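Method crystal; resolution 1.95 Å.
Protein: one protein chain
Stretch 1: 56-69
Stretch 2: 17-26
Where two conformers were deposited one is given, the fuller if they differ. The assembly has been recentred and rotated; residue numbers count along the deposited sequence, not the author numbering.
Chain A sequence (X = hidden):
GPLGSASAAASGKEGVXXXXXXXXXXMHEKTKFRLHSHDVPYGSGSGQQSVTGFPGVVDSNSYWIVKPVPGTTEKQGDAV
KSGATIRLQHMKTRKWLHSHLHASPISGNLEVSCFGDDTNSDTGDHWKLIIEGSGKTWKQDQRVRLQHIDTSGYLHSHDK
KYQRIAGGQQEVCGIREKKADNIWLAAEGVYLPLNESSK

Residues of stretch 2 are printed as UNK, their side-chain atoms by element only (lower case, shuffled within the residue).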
ATOM      1  N   GLY A  56      13.031  -7.414  -6.390  1.00 11.29           N
ATOM      2  CA  GLY A  56      13.217  -8.877  -6.275  1.00 10.99           C
ATOM      3  C   GLY A  56      11.944  -9.620  -5.869  1.00 11.11           C
ATOM      4  O   GLY A  56      11.131  -9.100  -5.086  1.00 10.58           O
ATOM      5  N   VAL A  57      11.777 -10.823  -6.415  1.00 10.64           N
ATOM      6  CA  VAL A  57      10.619 -11.680  -6.154  1.00 12.21           C
ATOM      7  C   VAL A  57      10.582 -12.226  -4.724  1.00 12.17           C
ATOM      8  O   VAL A  57       9.518 -12.262  -4.072  1.00 12.21           O
ATOM      9  CB  VAL A  57      10.569 -12.907  -7.160  1.00 12.23           C
ATOM     10  CG1 VAL A  57       9.466 -13.887  -6.783  1.00 14.08           C
ATOM     11  CG2 VAL A  57      10.392 -12.459  -8.568  1.00 13.78           C
ATOM     12  N   VAL A  58      11.722 -12.698  -4.223  1.00 12.09           N
ATOM     13  CA  VAL A  58      11.678 -13.277  -2.883  1.00 11.24           C
ATOM     14  C   VAL A  58      12.093 -12.323  -1.768  1.00 11.12           C
ATOM     15  O   VAL A  58      13.246 -11.936  -1.623  1.00 10.29           O
ATOM     16  CB  VAL A  58      12.128 -14.802  -2.785  1.00 12.78           C
ATOM     17  CG1 VAL A  58      12.587 -15.376  -4.117  1.00 11.08           C
ATOM     18  CG2 VAL A  58      13.030 -15.139  -1.568  1.00 11.36           C
ATOM     19  N   ASP A  59      11.082 -11.932  -0.999  1.00  9.58           N
ATOM     20  CA  ASP A  59      11.195 -10.837  -0.055  1.00  8.54           C
ATOM     21  C   ASP A  59       9.968 -10.839   0.853  1.00  7.69           C
ATOM     22  O   ASP A  59       8.893 -10.415   0.437  1.00  7.07           O
ATOM     23  CB  ASP A  59      11.282  -9.507  -0.819  1.00  8.86           C
ATOM     24  CG  ASP A  59      11.506  -8.347   0.102  1.00  9.77           C
ATOM     25  OD1 ASP A  59      10.679  -7.413   0.099  1.00  9.85           O
ATOM     26  OD2 ASP A  59      12.503  -8.391   0.842  1.00 11.53           O
ATOM     27  N   SER A  60      10.115 -11.342   2.082  1.00  7.10           N
ATOM     28  CA  SER A  60       8.979 -11.398   3.030  1.00  7.77           C
ATOM     29  C   SER A  60       8.522  -9.978   3.373  1.00  7.26           C
ATOM     30  O   SER A  60       7.351  -9.749   3.672  1.00  7.56           O
ATOM     31  CB  SER A  60       9.352 -12.169   4.302  1.00  7.14           C
ATOM     32  OG  SER A  60      10.516 -11.630   4.882  1.00 11.72           O
ATOM     33  N   ASN A  61       9.457  -9.023   3.272  1.00  7.17           N
ATOM     34  CA  ASN A  61       9.180  -7.598   3.474  1.00  7.54           C
ATOM     35  C   ASN A  61       8.253  -6.961   2.432  1.00  7.52           C
ATOM     36  O   ASN A  61       7.882  -5.776   2.576  1.00  7.62           O
ATOM     37  CB  ASN A  61      10.495  -6.796   3.551  1.00  8.34           C
ATOM     38  CG  ASN A  61      11.153  -6.880   4.912  1.00 10.14           C
ATOM     39  OD1 ASN A  61      10.483  -7.124   5.915  1.00 11.50           O
ATOM     40  ND2 ASN A  61      12.472  -6.682   4.959  1.00 12.42           N
ATOM     41  N   SER A  62       7.856  -7.737   1.417  1.00  6.65           N
ATOM     42  CA  SER A  62       6.864  -7.275   0.444  1.00  6.83           C
ATOM     43  C   SER A  62       5.420  -7.657   0.747  1.00  7.03           C
ATOM     44  O   SER A  62       4.516  -7.316  -0.036  1.00  6.26           O
ATOM     45  CB  SER A  62       7.226  -7.760  -0.965  1.00  5.74           C
ATOM     46  OG  SER A  62       8.404  -7.124  -1.407  1.00  6.28           O
ATOM     47  N   TYR A  63       5.192  -8.381   1.850  1.00  7.38           N
ATOM     48  CA  TYR A  63       3.837  -8.823   2.188  1.00  7.49           C
ATOM     49  C   TYR A  63       3.096  -7.848   3.088  1.00  7.90           C
ATOM     50  O   TYR A  63       3.679  -7.277   4.025  1.00  6.32           O
ATOM     51  CB  TYR A  63       3.842 -10.217   2.812  1.00  8.48           C
ATOM     52  CG  TYR A  63       3.819 -11.314   1.779  1.00  8.96           C
ATOM     53  CD1 TYR A  63       4.930 -12.148   1.577  1.00 10.86           C
ATOM     54  CD2 TYR A  63       2.685 -11.510   0.989  1.00 11.40           C
ATOM     55  CE1 TYR A  63       4.888 -13.169   0.600  1.00 12.58           C
ATOM     56  CE2 TYR A  63       2.641 -12.502   0.021  1.00 12.20           C
ATOM     57  CZ  TYR A  63       3.746 -13.312  -0.174  1.00 12.62           C
ATOM     58  OH  TYR A  63       3.655 -14.276  -1.142  1.00 15.84           O
ATOM     59  N   TRP A  64       1.809  -7.669   2.763  1.00  7.87           N
ATOM     60  CA  TRP A  64       0.882  -6.769   3.454  1.00  7.48           C
ATOM     61  C   TRP A  64      -0.411  -7.554   3.756  1.00  8.19           C
ATOM     62  O   TRP A  64      -0.869  -8.330   2.914  1.00  8.78           O
ATOM     63  CB  TRP A  64       0.561  -5.543   2.560  1.00  7.42           C
ATOM     64  CG  TRP A  64       1.790  -4.772   2.182  1.00  5.64           C
ATOM     65  CD1 TRP A  64       2.648  -5.038   1.124  1.00  3.73           C
ATOM     66  CD2 TRP A  64       2.334  -3.637   2.870  1.00  4.41           C
ATOM     67  NE1 TRP A  64       3.686  -4.130   1.128  1.00  4.10           N
ATOM     68  CE2 TRP A  64       3.516  -3.261   2.188  1.00  5.21           C
ATOM     69  CE3 TRP A  64       1.927  -2.891   3.986  1.00  4.60           C
ATOM     70  CZ2 TRP A  64       4.291  -2.161   2.579  1.00  6.01           C
ATOM     71  CZ3 TRP A  64       2.714  -1.795   4.393  1.00  6.63           C
ATOM     72  CH2 TRP A  64       3.886  -1.446   3.686  1.00  6.47           C
ATOM     73  N   ILE A  65      -0.997  -7.329   4.932  1.00  8.34           N
ATOM     74  CA  ILE A  65      -2.320  -7.892   5.261  1.00  8.43           C
ATOM     75  C   ILE A  65      -3.450  -6.880   4.984  1.00  8.35           C
ATOM     76  O   ILE A  65      -3.410  -5.744   5.467  1.00  8.28           O
ATOM     77  CB  ILE A  65      -2.387  -8.418   6.718  1.00  9.65           C
ATOM     78  CG1 ILE A  65      -1.271  -9.432   6.975  1.00 10.72           C
ATOM     79  CG2 ILE A  65      -3.741  -9.080   6.986  1.00  7.12           C
ATOM     80  CD1 ILE A  65      -1.373 -10.620   6.015  1.00 13.60           C
ATOM     81  N   VAL A  66      -4.451  -7.269   4.179  1.00  8.23           N
ATOM     82  CA  VAL A  66      -5.583  -6.379   3.889  1.00  8.52           C
ATOM     83  C   VAL A  66      -6.544  -6.399   5.088  1.00  9.52           C
ATOM     84  O   VAL A  66      -7.025  -7.470   5.494  1.00  8.53           O
ATOM     85  CB  VAL A  66      -6.370  -6.839   2.643  1.00  8.99           C
ATOM     86  CG1 VAL A  66      -7.456  -5.822   2.273  1.00  8.25           C
ATOM     87  CG2 VAL A  66      -5.435  -7.116   1.481  1.00  9.14           C
ATOM     88  N   LYS A  67      -6.799  -5.223   5.660  1.00  9.70           N
ATOM     89  CA  LYS A  67      -7.691  -5.125   6.819  1.00 11.06           C
ATOM     90  C   LYS A  67      -8.773  -4.032   6.674  1.00 12.01           C
ATOM     91  O   LYS A  67      -8.575  -3.033   5.953  1.00 11.06           O
ATOM     92  CB  LYS A  67      -6.868  -4.913   8.102  1.00 11.07           C
ATOM     93  CG  LYS A  67      -6.096  -6.157   8.545  1.00 12.93           C
ATOM     94  CD  LYS A  67      -5.408  -5.965   9.923  1.00 14.16           C
ATOM     95  CE  LYS A  67      -4.593  -7.211  10.244  1.00 16.41           C
ATOM     96  NZ  LYS A  67      -4.091  -7.302  11.669  1.00 16.41           N
ATOM     97  N   PRO A  68      -9.925  -4.226   7.353  1.00 12.69           N
ATOM     98  CA  PRO A  68     -10.946  -3.180   7.413  1.00 13.56           C
ATOM     99  C   PRO A  68     -10.553  -2.084   8.413  1.00 15.22           C
ATOM    100  O   PRO A  68      -9.537  -2.202   9.112  1.00 14.35           O
ATOM    101  CB  PRO A  68     -12.192  -3.950   7.892  1.00 12.50           C
ATOM    102  CG  PRO A  68     -11.662  -4.988   8.769  1.00 12.36           C
ATOM    103  CD  PRO A  68     -10.327  -5.417   8.130  1.00 12.99           C
ATOM    104  N   VAL A  69     -11.326  -1.009   8.459  1.00 17.20           N
ATOM    105  CA  VAL A  69     -11.171  -0.038   9.543  1.00 19.87           C
ATOM    106  C   VAL A  69     -11.919  -0.590  10.784  1.00 21.23           C
ATOM    107  O   VAL A  69     -12.995  -1.191  10.658  1.00 20.87           O
ATOM    108  CB  VAL A  69     -11.598   1.415   9.135  1.00 20.18           C
ATOM    109  CG1 VAL A  69     -11.183   1.721   7.694  1.00 21.48           C
ATOM    110  CG2 VAL A  69     -13.069   1.641   9.311  1.00 21.26           C
ATOM    111  N   UNK A  17     -10.420 -13.855  -5.744  1.00 18.63           N
ATOM    112  CA  UNK A  17     -11.108 -12.804  -4.957  0.50 18.26           C
ATOM    113  C   UNK A  17     -10.308 -12.437  -3.708  1.00 17.28           C
ATOM    114  O   UNK A  17      -9.976 -13.284  -2.864  1.00 16.25           O
ATOM    115  c   UNK A  17     -13.502 -13.332  -5.765  0.50 20.58           C
ATOM    116  o   UNK A  17     -12.587 -15.535  -5.895  0.50 22.33           O
ATOM    117  c   UNK A  17     -13.518 -14.766  -6.257  0.50 22.14           C
ATOM    118  o   UNK A  17     -14.479 -15.134  -6.981  0.50 23.72           O
ATOM    119  c   UNK A  17     -12.557 -13.165  -4.588  0.50 18.69           C
ATOM    120  N   UNK A  18     -10.002 -11.167  -3.563  1.00 15.86           N
ATOM    121  CA  UNK A  18      -9.176 -10.787  -2.440  1.00 14.67           C
ATOM    122  C   UNK A  18     -10.054 -10.449  -1.239  1.00 13.72           C
ATOM    123  O   UNK A  18     -10.872  -9.532  -1.301  1.00 14.30           O
ATOM    124  c   UNK A  18      -6.514  -8.798  -4.488  1.00 15.50           C
ATOM    125  c   UNK A  18      -7.579  -9.055  -1.569  1.00 15.04           C
ATOM    126  c   UNK A  18      -7.334  -9.964  -3.956  1.00 15.36           C
ATOM    127  c   UNK A  18      -8.291  -9.587  -2.806  1.00 14.53           C
ATOM    128  N   UNK A  19      -9.890 -11.182  -0.142  1.00 11.57           N
ATOM    129  CA  UNK A  19     -10.770 -11.025   1.019  1.00 10.31           C
ATOM    130  C   UNK A  19     -10.025 -10.361   2.178  1.00  9.80           C
ATOM    131  O   UNK A  19      -8.793 -10.392   2.221  1.00  9.09           O
ATOM    132  c   UNK A  19     -12.291 -12.994   0.512  1.00  9.58           C
ATOM    133  o   UNK A  19     -10.161 -13.296   1.636  1.00 10.28           O
ATOM    134  c   UNK A  19     -11.280 -12.402   1.509  1.00 10.07           C
ATOM    135  N   UNK A  20     -10.754  -9.783   3.131  1.00  9.03           N
ATOM    136  CA  UNK A  20     -10.077  -9.239   4.303  1.00  9.01           C
ATOM    137  C   UNK A  20      -9.359 -10.365   5.037  1.00  8.93           C
ATOM    138  O   UNK A  20      -9.872 -11.494   5.114  1.00  7.74           O
ATOM    139  c   UNK A  20     -11.061  -8.525   5.235  1.00  9.19           C
ATOM    140  c   UNK A  20     -11.477  -4.896   4.069  1.00  9.79           C
ATOM    141  c   UNK A  20     -12.729  -4.937   3.489  1.00  9.63           C
ATOM    142  c   UNK A  20     -12.915  -7.263   4.044  1.00  8.06           C
ATOM    143  c   UNK A  20     -11.638  -7.262   4.631  1.00  9.72           C
ATOM    144  o   UNK A  20     -13.281  -3.804   2.914  1.00  9.63           O
ATOM    145  c   UNK A  20     -10.918  -6.075   4.628  1.00  8.71           C
ATOM    146  c   UNK A  20     -13.444  -6.112   3.464  1.00  8.52           C
ATOM    147  N   UNK A  21      -8.179 -10.054   5.577  1.00  7.65           N
ATOM    148  CA  UNK A  21      -7.370 -11.068   6.233  1.00  8.18           C
ATOM    149  C   UNK A  21      -6.349 -11.710   5.306  1.00  8.15           C
ATOM    150  O   UNK A  21      -5.494 -12.459   5.757  1.00  8.07           O
ATOM    151  N   UNK A  22      -6.429 -11.415   4.012  1.00  8.36           N
ATOM    152  CA  UNK A  22      -5.524 -12.052   3.075  0.50  9.00           C
ATOM    153  C   UNK A  22      -4.156 -11.361   3.066  1.00  8.95           C
ATOM    154  O   UNK A  22      -4.033 -10.170   3.425  1.00  8.45           O
ATOM    155  o   UNK A  22      -5.792 -10.884   1.010  0.50 12.00           O
ATOM    156  c   UNK A  22      -6.123 -12.080   1.672  0.50  9.30           C
ATOM    157  N   UNK A  23      -3.131 -12.135   2.698  1.00  8.05           N
ATOM    158  CA  UNK A  23      -1.785 -11.586   2.520  1.00  9.03           C
ATOM    159  C   UNK A  23      -1.521 -11.361   1.027  1.00  8.73           C
ATOM    160  O   UNK A  23      -1.767 -12.241   0.198  1.00  8.97           O
ATOM    161  c   UNK A  23      -0.723 -12.504   3.115  1.00  8.47           C
ATOM    162  N   UNK A  24      -1.044 -10.164   0.692  1.00  8.62           N
ATOM    163  CA  UNK A  24      -0.821  -9.798  -0.705  1.00  7.89           C
ATOM    164  C   UNK A  24       0.523  -9.113  -0.913  1.00  8.12           C
ATOM    165  O   UNK A  24       1.098  -8.556   0.029  1.00  7.43           O
ATOM    166  c   UNK A  24      -1.936  -8.858  -1.256  1.00  8.07           C
ATOM    167  c   UNK A  24      -1.879  -7.473  -0.596  1.00  8.29           C
ATOM    168  c   UNK A  24      -2.755  -6.408  -1.270  1.00 10.44           C
ATOM    169  c   UNK A  24      -3.321  -9.567  -1.202  1.00  8.23           C
ATOM    170  N   UNK A  25       1.014  -9.181  -2.148  1.00  7.72           N
ATOM    171  CA  UNK A  25       1.962  -8.201  -2.642  1.00  8.57           C
ATOM    172  C   UNK A  25       1.216  -7.231  -3.569  1.00  8.62           C
ATOM    173  O   UNK A  25       0.164  -7.566  -4.131  1.00  9.37           O
ATOM    174  c   UNK A  25       5.249 -10.191  -3.050  1.00  9.65           C
ATOM    175  c   UNK A  25       3.894  -9.816  -2.438  1.00  8.88           C
ATOM    176  c   UNK A  25       3.133  -8.869  -3.341  1.00  8.80           C
ATOM    177  c   UNK A  25       6.026 -11.106  -2.090  1.00 10.68           C
ATOM    178  n   UNK A  25       7.299 -11.555  -2.724  1.00 12.26           N
ATOM    179  N   UNK A  26       1.720  -6.005  -3.645  1.00  9.14           N
ATOM    180  CA  UNK A  26       1.137  -4.972  -4.475  1.00  9.57           C
ATOM    181  C   UNK A  26       2.188  -4.514  -5.467  1.00  9.80           C
ATOM    182  O   UNK A  26       3.205  -3.923  -5.080  1.00  9.78           O
ATOM    183  c   UNK A  26      -1.785  -3.673  -4.332  1.00 11.05           C
ATOM    184  c   UNK A  26       0.650  -3.811  -3.598  1.00  9.71           C
ATOM    185  c   UNK A  26      -0.542  -1.602  -3.491  1.00 16.16           C
ATOM    186  c   UNK A  26      -0.423  -2.949  -4.251  1.00 12.99           C
TER
HETATM  187  O   HOH W   1       8.849  -8.960  -3.546  1.00  8.67           O
HETATM  188  O   HOH W   2       8.529 -13.366  -1.091  1.00 12.61           O
HETATM  189  O   HOH W   3       4.234  -5.812  -2.271  1.00  5.89           O

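Position 17 carries three carbons in a row, the third bearing two oxygens, and lies out of reach of stretch 1. A carboxylate on a two-carbon arm is Glu 17.

Position 18 has four carbons, forked at the first, with one arm two carbons long; they pack on Val 66. This is Ile 18, whose CG2 lies 4.2 Å from Val 66 CG2.

At position 19 one carbon carries an oxygen and a carbon, and the CA-to-CB bond points away from stretch 1: Thr 19.

Position 20 shows one carbon, then a six-carbon ring bearing an oxygen, the ring against Val 66 and Pro 68. The phenol identifies Tyr 20. Its CD2 approaches Pro 68 CD at 3.6 Å and Val 66 CG1 at 4.2 Å.

Position 21 has no side-chain atoms; its backbone N donates to Val 66 O (2.8 Å, 173°). It is Gly 21. At its phi/psi of 93/-9° a CB would jam against the carbonyl oxygen of Tyr 20, which calls for glycine.

Position 22 bears one carbon, then one oxygen, which lies 3.8 Å from Val 66 CG2: Ser 22. The type II turn closes through Ser 22 N to Thr 19 O, 3.1 Å, and Ser 22 O accepts from Val 66 N at 3.0 Å.

Position 23 has a single carbon, 3.5 Å from Ile 65 CD1, and is Ala 23.

Position 24 repeats the four-carbon pattern forked at the first atom, with one two-carbon arm reaching Val 66: Ile 24. Its CD1 meets Val 66 CG2 at 3.9 Å.

Position 25 extends four carbons in a row to a nitrogen, the last carbon over one face of the Tyr 63 ring: Lys 25. Its CE lies 3.9 Å from the ring centroid, 23° off the normal, a CH-pi contact. NZ donates to water 1 (3.1 Å) and water 2 (2.7 Å); water 1 donates to Gly 56 O and Ser 62 OG, while water 2 accepts from Asp 59 N.

Position 26 has four carbons forked at the second, none close to stretch 1: Leu 26. Water 3 links its backbone N to Ser 62 O.

The contact works through antiparallel backbone pairing, burying 740 Å² in all. Trp 64 and Ile 24 exchange two hydrogen bonds, Ile 24 N to Trp 64 O at 2.9 Å and Trp 64 N to Ile 24 O at 3.0 Å. Ile 65 and Ala 23 form the adjacent non-hydrogen-bonded pair, and the turn carries the bonding on to Val 66.

Stretch 2 (17-26) EITYGSAIKL
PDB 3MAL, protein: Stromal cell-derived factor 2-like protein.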